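Local coordinates for sulfur oxidation protein SOXB (Thermus thermophilus, PDB 2WDD) that hydrolyses a sulfur-sulfur bond in the Sox sulfur oxidation pathway, releasing sulfate from a cysteine S-thiosulfonate, and carries two manganese ions, at residues P394-V399 and L503-G508; E431-Y436 and R510-G515; G208-A213 and G254-V259. One frame throughout, in Å; residues are numbered along the deposited sequence. Where two conformers were deposited one is given.

Interaction 1: P394-V399 and L503-G508; sequences PEVEVV and LAAAYG
Leu503 is held to Glu397 at both its backbone N and its backbone O. The carbonyl O takes two donors, Glu397 N at 2.8 Å and Val398 N at 3.3 Å. Val398 N lies in the carbonyl plane, and Glu397 N is tilted from it. The backbone N of Leu503 gives an almost straight bond (174°) to Glu397 OE2, 2.9 Å away, and meets it from above the carboxylate plane. The other oxygen, OE1, forms a salt bridge with Arg500. Farther on, Ala505 N bonds to Val398 O at 2.9 Å, and parallel strand pairing takes over.

The apolar contacts flank these bonds. Val396 holds CG1 anti to its backbone N (chi1 175°), and this methyl meets Ala505 CB at 3.9 Å. Its CG2 touches Leu503 CD2 at 4.0 Å, the two side chains crossing at about a right angle. Val398 CG2 rests on Ala504 CB at 3.7 Å, on the other face of the sheet from Val399 and Ala505.

The contact belongs to the 5'-nucleotidase C-terminal domain. Val399 and Ala505 pack on Val389 of helix 380-392. Strand 431-438 pairs antiparallel with 501-507 on the side away from 398-401.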
loop_
_atom_site.group_PDB
_atom_site.type_symbol
_atom_site.label_atom_id
_atom_site.label_comp_id
_atom_site.label_asym_id
_atom_site.label_seq_id
_atom_site.Cartn_x
_atom_site.Cartn_y
_atom_site.Cartn_z
ATOM N N PRO A 394 26.643 -2.207 -16.404
ATOM C CA PRO A 394 26.407 -1.966 -17.830
ATOM C C PRO A 394 26.061 -3.210 -18.657
ATOM O O PRO A 394 25.456 -3.092 -19.723
ATOM C CB PRO A 394 27.720 -1.323 -18.302
ATOM C CG PRO A 394 28.361 -0.782 -17.056
ATOM C CD PRO A 394 27.962 -1.725 -15.960
ATOM N N GLU A 395 26.412 -4.398 -18.161
ATOM C CA GLU A 395 26.096 -5.635 -18.865
ATOM C C GLU A 395 24.597 -5.966 -18.830
ATOM O O GLU A 395 24.098 -6.715 -19.674
ATOM C CB GLU A 395 26.897 -6.795 -18.268
ATOM C CG GLU A 395 28.360 -6.455 -17.993
ATOM C CD GLU A 395 28.646 -6.155 -16.524
ATOM O OE1 GLU A 395 29.615 -6.731 -15.989
ATOM O OE2 GLU A 395 27.948 -5.312 -15.919
ATOM N N VAL A 396 23.880 -5.397 -17.863
ATOM C CA VAL A 396 22.446 -5.669 -17.717
ATOM C C VAL A 396 21.622 -5.102 -18.860
ATOM O O VAL A 396 21.719 -3.907 -19.168
ATOM C CB VAL A 396 21.921 -5.178 -16.375
ATOM C CG1 VAL A 396 20.398 -5.349 -16.299
ATOM C CG2 VAL A 396 22.611 -5.908 -15.243
ATOM N N GLU A 397 20.760 -5.945 -19.427
ATOM C CA GLU A 397 19.900 -5.563 -20.540
ATOM C C GLU A 397 18.488 -5.176 -20.130
ATOM O O GLU A 397 17.888 -4.300 -20.742
ATOM C CB GLU A 397 19.868 -6.659 -21.603
ATOM C CG GLU A 397 21.247 -6.887 -22.214
ATOM C CD GLU A 397 21.384 -8.224 -22.904
ATOM O OE1 GLU A 397 21.061 -8.291 -24.099
ATOM O OE2 GLU A 397 21.900 -9.175 -22.280
ATOM N N VAL A 398 17.960 -5.833 -19.099
ATOM C CA VAL A 398 16.616 -5.532 -18.614
ATOM C C VAL A 398 16.629 -5.514 -17.088
ATOM O O VAL A 398 17.202 -6.398 -16.455
ATOM C CB VAL A 398 15.581 -6.541 -19.151
ATOM C CG1 VAL A 398 15.314 -6.303 -20.636
ATOM C CG2 VAL A 398 16.033 -7.977 -18.894
ATOM N N VAL A 399 15.984 -4.513 -16.494
ATOM C CA VAL A 399 15.898 -4.426 -15.037
ATOM C C VAL A 399 14.433 -4.542 -14.641
ATOM O O VAL A 399 13.629 -3.689 -15.030
ATOM C CB VAL A 399 16.465 -3.100 -14.505
ATOM C CG1 VAL A 399 16.366 -3.046 -12.982
ATOM C CG2 VAL A 399 17.913 -2.867 -14.998
ATOM N N LEU A 503 20.766 -10.670 -20.097
ATOM C CA LEU A 503 21.142 -10.482 -18.697
ATOM C C LEU A 503 20.098 -9.584 -18.045
ATOM O O LEU A 503 19.845 -8.459 -18.497
ATOM C CB LEU A 503 22.542 -9.889 -18.534
ATOM C CG LEU A 503 22.984 -9.752 -17.072
ATOM C CD1 LEU A 503 22.988 -11.095 -16.347
ATOM C CD2 LEU A 503 24.349 -9.087 -16.969
ATOM N N ALA A 504 19.475 -10.113 -17.000
ATOM C CA ALA A 504 18.427 -9.412 -16.295
ATOM C C ALA A 504 18.863 -9.070 -14.887
ATOM O O ALA A 504 19.795 -9.660 -14.338
ATOM C CB ALA A 504 17.164 -10.262 -16.238
ATOM N N ALA A 505 18.164 -8.114 -14.293
ATOM C CA ALA A 505 18.395 -7.771 -12.898
ATOM C C ALA A 505 17.017 -7.640 -12.274
ATOM O O ALA A 505 16.074 -7.253 -12.947
ATOM C CB ALA A 505 19.170 -6.460 -12.768
ATOM N N ALA A 506 16.882 -8.035 -11.015
ATOM C CA ALA A 506 15.584 -7.936 -10.345
ATOM C C ALA A 506 15.799 -7.846 -8.855
ATOM O O ALA A 506 16.778 -8.372 -8.336
ATOM C CB ALA A 506 14.726 -9.160 -10.664
ATOM N N TYR A 507 14.863 -7.212 -8.160
ATOM C CA TYR A 507 14.909 -7.158 -6.707
ATOM C C TYR A 507 13.465 -7.105 -6.203
ATOM O O TYR A 507 12.550 -6.739 -6.953
ATOM C CB TYR A 507 15.697 -5.931 -6.208
ATOM C CG TYR A 507 14.971 -4.618 -6.381
ATOM C CD1 TYR A 507 14.259 -4.064 -5.324
ATOM C CD2 TYR A 507 15.056 -3.893 -7.569
ATOM C CE1 TYR A 507 13.609 -2.860 -5.446
ATOM C CE2 TYR A 507 14.373 -2.680 -7.714
ATOM C CZ TYR A 507 13.662 -2.171 -6.629
ATOM O OH TYR A 507 12.995 -0.968 -6.700
ATOM N N GLY A 508 13.267 -7.508 -4.954
ATOM C CA GLY A 508 11.955 -7.462 -4.310
ATOM C C GLY A 508 10.949 -8.523 -4.720
ATOM O O GLY A 508 9.743 -8.360 -4.464
#

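Interaction 2: E431-Y436 and R510-G515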
loop_
_atom_site.group_PDB
_atom_site.type_symbol
_atom_site.label_atom_id
_atom_site.label_comp_id
_atom_site.label_asym_id
_atom_site.label_seq_id
_atom_site.Cartn_x
_atom_site.Cartn_y
_atom_site.Cartn_z
ATOM N N GLU A 431 17.890 -7.693 -1.644
ATOM C CA GLU A 431 18.910 -8.108 -2.591
ATOM C C GLU A 431 18.576 -7.875 -4.055
ATOM O O GLU A 431 17.504 -8.247 -4.533
ATOM C CB GLU A 431 19.262 -9.576 -2.374
ATOM C CG GLU A 431 19.951 -9.844 -1.040
ATOM C CD GLU A 431 18.975 -10.040 0.121
ATOM O OE1 GLU A 431 17.742 -9.974 -0.092
ATOM O OE2 GLU A 431 19.451 -10.274 1.253
ATOM N N LEU A 432 19.561 -7.344 -4.784
ATOM C CA LEU A 432 19.471 -7.197 -6.217
ATOM C C LEU A 432 20.138 -8.445 -6.798
ATOM O O LEU A 432 21.262 -8.802 -6.408
ATOM C CB LEU A 432 20.229 -5.946 -6.685
ATOM C CG LEU A 432 20.341 -5.803 -8.209
ATOM C CD1 LEU A 432 18.982 -5.529 -8.854
ATOM C CD2 LEU A 432 21.344 -4.699 -8.583
ATOM N N TYR A 433 19.437 -9.126 -7.694
ATOM C CA TYR A 433 19.963 -10.339 -8.314
ATOM C C TYR A 433 20.222 -10.082 -9.792
ATOM O O TYR A 433 19.413 -9.429 -10.447
ATOM C CB TYR A 433 18.943 -11.469 -8.197
ATOM C CG TYR A 433 18.711 -11.926 -6.782
ATOM C CD1 TYR A 433 19.565 -12.831 -6.182
ATOM C CD2 TYR A 433 17.676 -11.397 -6.022
ATOM C CE1 TYR A 433 19.371 -13.244 -4.873
ATOM C CE2 TYR A 433 17.460 -11.813 -4.724
ATOM C CZ TYR A 433 18.313 -12.737 -4.151
ATOM O OH TYR A 433 18.121 -13.136 -2.842
ATOM N N LEU A 434 21.327 -10.622 -10.316
ATOM C CA LEU A 434 21.666 -10.529 -11.742
ATOM C C LEU A 434 21.641 -11.958 -12.283
ATOM O O LEU A 434 22.265 -12.855 -11.711
ATOM C CB LEU A 434 23.067 -9.918 -11.939
ATOM C CG LEU A 434 23.125 -8.410 -12.221
ATOM C CD1 LEU A 434 22.333 -7.601 -11.218
ATOM C CD2 LEU A 434 24.561 -7.888 -12.305
ATOM N N PHE A 435 20.889 -12.179 -13.351
ATOM C CA PHE A 435 20.726 -13.528 -13.873
ATOM C C PHE A 435 20.247 -13.483 -15.310
ATOM O O PHE A 435 19.602 -12.520 -15.728
ATOM C CB PHE A 435 19.707 -14.289 -13.012
ATOM C CG PHE A 435 18.409 -13.546 -12.830
ATOM C CD1 PHE A 435 17.359 -13.711 -13.722
ATOM C CD2 PHE A 435 18.289 -12.592 -11.833
ATOM C CE1 PHE A 435 16.178 -12.969 -13.582
ATOM C CE2 PHE A 435 17.127 -11.845 -11.691
ATOM C CZ PHE A 435 16.072 -12.034 -12.564
ATOM N N TYR A 436 20.517 -14.552 -16.054
ATOM C CA TYR A 436 20.083 -14.623 -17.439
ATOM C C TYR A 436 18.683 -15.193 -17.562
ATOM O O TYR A 436 18.315 -16.146 -16.864
ATOM C CB TYR A 436 21.048 -15.460 -18.301
ATOM C CG TYR A 436 22.423 -14.850 -18.418
ATOM C CD1 TYR A 436 22.675 -13.850 -19.347
ATOM C CD2 TYR A 436 23.423 -15.183 -17.515
ATOM C CE1 TYR A 436 23.926 -13.253 -19.434
ATOM C CE2 TYR A 436 24.685 -14.598 -17.597
ATOM C CZ TYR A 436 24.919 -13.627 -18.548
ATOM O OH TYR A 436 26.161 -13.035 -18.621
ATOM N N ARG A 510 10.718 -12.836 -6.806
ATOM C CA ARG A 510 11.215 -14.195 -7.008
ATOM C C ARG A 510 11.666 -14.491 -8.427
ATOM O O ARG A 510 11.902 -15.647 -8.773
ATOM C CB ARG A 510 10.094 -15.189 -6.697
ATOM C CG ARG A 510 9.743 -15.267 -5.250
ATOM C CD ARG A 510 8.528 -16.148 -5.058
ATOM N NE ARG A 510 8.203 -16.236 -3.654
ATOM C CZ ARG A 510 7.350 -17.111 -3.142
ATOM N NH1 ARG A 510 6.739 -17.986 -3.930
ATOM N NH2 ARG A 510 7.135 -17.114 -1.838
ATOM N N LEU A 511 11.713 -13.477 -9.278
ATOM C CA LEU A 511 12.069 -13.719 -10.663
ATOM C C LEU A 511 13.389 -14.478 -10.830
ATOM O O LEU A 511 13.517 -15.350 -11.696
ATOM C CB LEU A 511 12.102 -12.401 -11.432
ATOM C CG LEU A 511 12.338 -12.532 -12.936
ATOM C CD1 LEU A 511 11.337 -13.513 -13.557
ATOM C CD2 LEU A 511 12.230 -11.144 -13.587
ATOM N N GLN A 512 14.349 -14.180 -9.964
ATOM C CA GLN A 512 15.656 -14.826 -10.047
ATOM C C GLN A 512 15.573 -16.357 -9.979
ATOM O O GLN A 512 16.476 -17.049 -10.457
ATOM C CB GLN A 512 16.614 -14.266 -8.985
ATOM C CG GLN A 512 16.223 -14.545 -7.533
ATOM C CD GLN A 512 15.164 -13.585 -6.995
ATOM O OE1 GLN A 512 14.768 -12.630 -7.665
ATOM N NE2 GLN A 512 14.696 -13.847 -5.778
ATOM N N ARG A 513 14.496 -16.881 -9.393
ATOM C CA ARG A 513 14.354 -18.331 -9.259
ATOM C C ARG A 513 14.284 -19.090 -10.581
ATOM O O ARG A 513 14.593 -20.282 -10.625
ATOM C CB ARG A 513 13.166 -18.689 -8.368
ATOM C CG ARG A 513 13.324 -18.216 -6.940
ATOM C CD ARG A 513 12.156 -18.685 -6.086
ATOM N NE ARG A 513 12.195 -18.093 -4.755
ATOM C CZ ARG A 513 11.302 -18.361 -3.808
ATOM N NH1 ARG A 513 10.315 -19.206 -4.063
ATOM N NH2 ARG A 513 11.384 -17.778 -2.620
ATOM N N VAL A 514 13.844 -18.430 -11.647
ATOM C CA VAL A 514 13.768 -19.106 -12.944
ATOM C C VAL A 514 14.916 -18.696 -13.870
ATOM O O VAL A 514 14.919 -19.034 -15.051
ATOM C CB VAL A 514 12.391 -18.925 -13.628
ATOM C CG1 VAL A 514 11.281 -19.444 -12.724
ATOM C CG2 VAL A 514 12.153 -17.463 -14.024
ATOM N N GLY A 515 15.886 -17.961 -13.334
ATOM C CA GLY A 515 17.016 -17.527 -14.136
ATOM C C GLY A 515 18.294 -18.292 -13.847
ATOM O O GLY A 515 18.325 -19.186 -12.996
#
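Gln512 NE2 is hydrogen-bonded to Gly509 O, and its amide lies flat over one face of the Tyr433 ring. The two planes are 13° apart. Gln512 CD stands 3.5 Å from Tyr433 CD2, and NE2 lies 3.6 Å from Tyr433 CE2. Gln512 CG makes a CH-pi contact with the same face, 3.8 Å from the ring centroid. The side chain can lie this way because CG sits between the backbone N and the carbonyl carbon (chi1 65°) and the chain then bends at chi2 (-81°).

Phe435 meets the backbone end of the same residue. Gln512 CA sits over the centre of its ring, 3.7 Å from the centroid, in a second CH-pi contact. Leu511 CG approaches Phe435 CZ obliquely at 3.8 Å. Gly515 CA comes within 3.3 Å of Tyr436 O. Residues 511-514 form a 3-10 turn, and Gly515 N bonds back to Gln512 O at 3.1 Å.

The turn lies against one face of strand 431-438. In the chain it links strand 501-507 to strand 516-517, which both pair with 431-438. Phe435 also touches Ala504 and Ala506 of the first, and Tyr436 pairs with Glu516 of the second. On the other face, Leu432 packs on helix 526-537.

Interaction 3: G208-A213 and G254-V259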
loop_
_atom_site.group_PDB
_atom_site.type_symbol
_atom_site.label_atom_id
_atom_site.label_comp_id
_atom_site.label_asym_id
_atom_site.label_seq_id
_atom_site.Cartn_x
_atom_site.Cartn_y
_atom_site.Cartn_z
ATOM N N GLY A 208 -22.558 2.135 23.625
ATOM C CA GLY A 208 -23.806 2.522 24.250
ATOM C C GLY A 208 -24.619 1.271 24.516
ATOM O O GLY A 208 -24.158 0.349 25.190
ATOM N N PRO A 209 -25.833 1.200 23.954
ATOM C CA PRO A 209 -26.698 0.034 24.157
ATOM C C PRO A 209 -26.514 -1.057 23.106
ATOM O O PRO A 209 -27.145 -2.113 23.182
ATOM C CB PRO A 209 -28.101 0.630 24.045
ATOM C CG PRO A 209 -27.936 1.762 23.097
ATOM C CD PRO A 209 -26.562 2.330 23.351
ATOM N N TYR A 210 -25.663 -0.797 22.117
ATOM C CA TYR A 210 -25.412 -1.776 21.059
ATOM C C TYR A 210 -24.067 -2.450 21.272
ATOM O O TYR A 210 -23.280 -2.036 22.115
ATOM C CB TYR A 210 -25.388 -1.102 19.684
ATOM C CG TYR A 210 -26.511 -0.124 19.446
ATOM C CD1 TYR A 210 -27.704 -0.542 18.880
ATOM C CD2 TYR A 210 -26.365 1.220 19.761
ATOM C CE1 TYR A 210 -28.735 0.347 18.647
ATOM C CE2 TYR A 210 -27.396 2.119 19.545
ATOM C CZ TYR A 210 -28.572 1.677 18.978
ATOM O OH TYR A 210 -29.598 2.566 18.753
ATOM N N ALA A 211 -23.794 -3.455 20.453
ATOM C CA ALA A 211 -22.514 -4.150 20.497
ATOM C C ALA A 211 -22.004 -4.225 19.059
ATOM O O ALA A 211 -22.725 -4.650 18.151
ATOM C CB ALA A 211 -22.683 -5.537 21.085
ATOM N N LEU A 212 -20.760 -3.796 18.864
ATOM C CA LEU A 212 -20.147 -3.774 17.539
ATOM C C LEU A 212 -18.969 -4.728 17.513
ATOM O O LEU A 212 -18.050 -4.591 18.311
ATOM C CB LEU A 212 -19.635 -2.365 17.242
ATOM C CG LEU A 212 -18.931 -2.101 15.906
ATOM C CD1 LEU A 212 -19.916 -2.225 14.759
ATOM C CD2 LEU A 212 -18.307 -0.709 15.914
ATOM N N ALA A 213 -18.981 -5.659 16.568
ATOM C CA ALA A 213 -17.866 -6.596 16.408
ATOM C C ALA A 213 -16.895 -6.074 15.346
ATOM O O ALA A 213 -17.319 -5.660 14.269
ATOM C CB ALA A 213 -18.377 -7.966 15.975
ATOM N N GLY A 254 -24.057 -11.643 20.522
ATOM C CA GLY A 254 -24.714 -10.370 20.764
ATOM C C GLY A 254 -24.357 -9.165 19.908
ATOM O O GLY A 254 -24.895 -8.083 20.128
ATOM N N ALA A 255 -23.453 -9.320 18.947
ATOM C CA ALA A 255 -23.092 -8.185 18.099
ATOM C C ALA A 255 -24.285 -7.730 17.261
ATOM O O ALA A 255 -24.934 -8.540 16.614
ATOM C CB ALA A 255 -21.909 -8.536 17.196
ATOM N N ASN A 256 -24.547 -6.426 17.258
ATOM C CA ASN A 256 -25.634 -5.865 16.449
ATOM C C ASN A 256 -25.108 -5.547 15.054
ATOM O O ASN A 256 -25.830 -5.674 14.064
ATOM C CB ASN A 256 -26.164 -4.582 17.083
ATOM C CG ASN A 256 -26.755 -4.822 18.455
ATOM O OD1 ASN A 256 -26.184 -4.423 19.467
ATOM N ND2 ASN A 256 -27.860 -5.549 18.497
ATOM N N ALA A 257 -23.843 -5.134 14.993
ATOM C CA ALA A 257 -23.217 -4.757 13.729
ATOM C C ALA A 257 -21.849 -5.399 13.622
ATOM O O ALA A 257 -21.205 -5.657 14.633
ATOM C CB ALA A 257 -23.094 -3.245 13.625
ATOM N N VAL A 258 -21.413 -5.650 12.393
ATOM C CA VAL A 258 -20.132 -6.305 12.166
ATOM C C VAL A 258 -19.274 -5.519 11.182
ATOM O O VAL A 258 -19.710 -5.212 10.076
ATOM C CB VAL A 258 -20.342 -7.758 11.682
ATOM C CG1 VAL A 258 -19.001 -8.410 11.291
ATOM C CG2 VAL A 258 -21.051 -8.584 12.759
ATOM N N VAL A 259 -18.060 -5.194 11.604
ATOM C CA VAL A 259 -17.106 -4.466 10.774
ATOM C C VAL A 259 -15.937 -5.401 10.492
ATOM O O VAL A 259 -15.377 -5.970 11.427
ATOM C CB VAL A 259 -16.585 -3.209 11.508
ATOM C CG1 VAL A 259 -15.560 -2.452 10.641
ATOM C CG2 VAL A 259 -17.740 -2.305 11.931
#
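Asn256 turns its CG anti to its own carbonyl carbon (chi1 -62°), and its amide then reaches the start of strand 210-213. Leu212 holds CG anti to its backbone N (chi1 179°), and chi2 (68°) sends CD1 to the side chains of the other strand.

Asn256 OD1 accepts Ala211 N at 2.8 Å, in the carbonyl plane and on a lone pair. The same oxygen lies near the plane of the Tyr210 ring, at its edge. The amide is held at its other end too, since ND2 bonds to Lys321 O. In return, Ala211 O accepts Asn256 N at 2.7 Å, and a weak bond from Ala257 N adds to it. Side chain and backbone of Asn256 therefore grip Ala211 on both its N-H and its carbonyl. Regular parallel pairing follows, with Ala213 N bonded to Ala257 O at 2.9 Å and Val259 N to Ala213 O at 2.8 Å.

The strands are the two ends of a beta-alpha-beta crossover. Helix 240-252 lies between them in the chain and ends in a Schellman motif at Gly254, whose positive phi turns the chain toward strand 257-262. Ala213 and Val258 face this helix, touching Ala250 and Arg251. The opposite face carries Leu212 and Ala257. There Leu212 CD1 fits against Ala257 CB at 3.5 Å. Ala257 also touches Leu319, on strand 311-320 of the other six-stranded sheet. This face thus lies toward that sheet, consistent with the two-sheet sandwich of metallophosphatase domains. On the helix side, Ala213 CB meets Ala255 CB at 3.8 Å.

Interactions 1 and 2 are neighbours, with centres 8 Å apart. Strand 501-507 of interaction 1 pairs with strand 431-438 of interaction 2, and Ala504 N lies 2.7 Å from Phe435 O, a probable hydrogen bond. Interaction 3 is on the opposite side of the chain's centre. Its nearest atoms are about 30 Å from interaction 1 and about 28 Å from interaction 2. None of the three touches the manganese ions. Strand 257-262 of interaction 3 does lead directly to His263, a manganese ligand. The turn of interaction 2 reaches an earlier part of the chain: Arg510 bonds to the backbone of Lys223, which lines a tert-butanol pocket, and Arg513 pairs with Glu228.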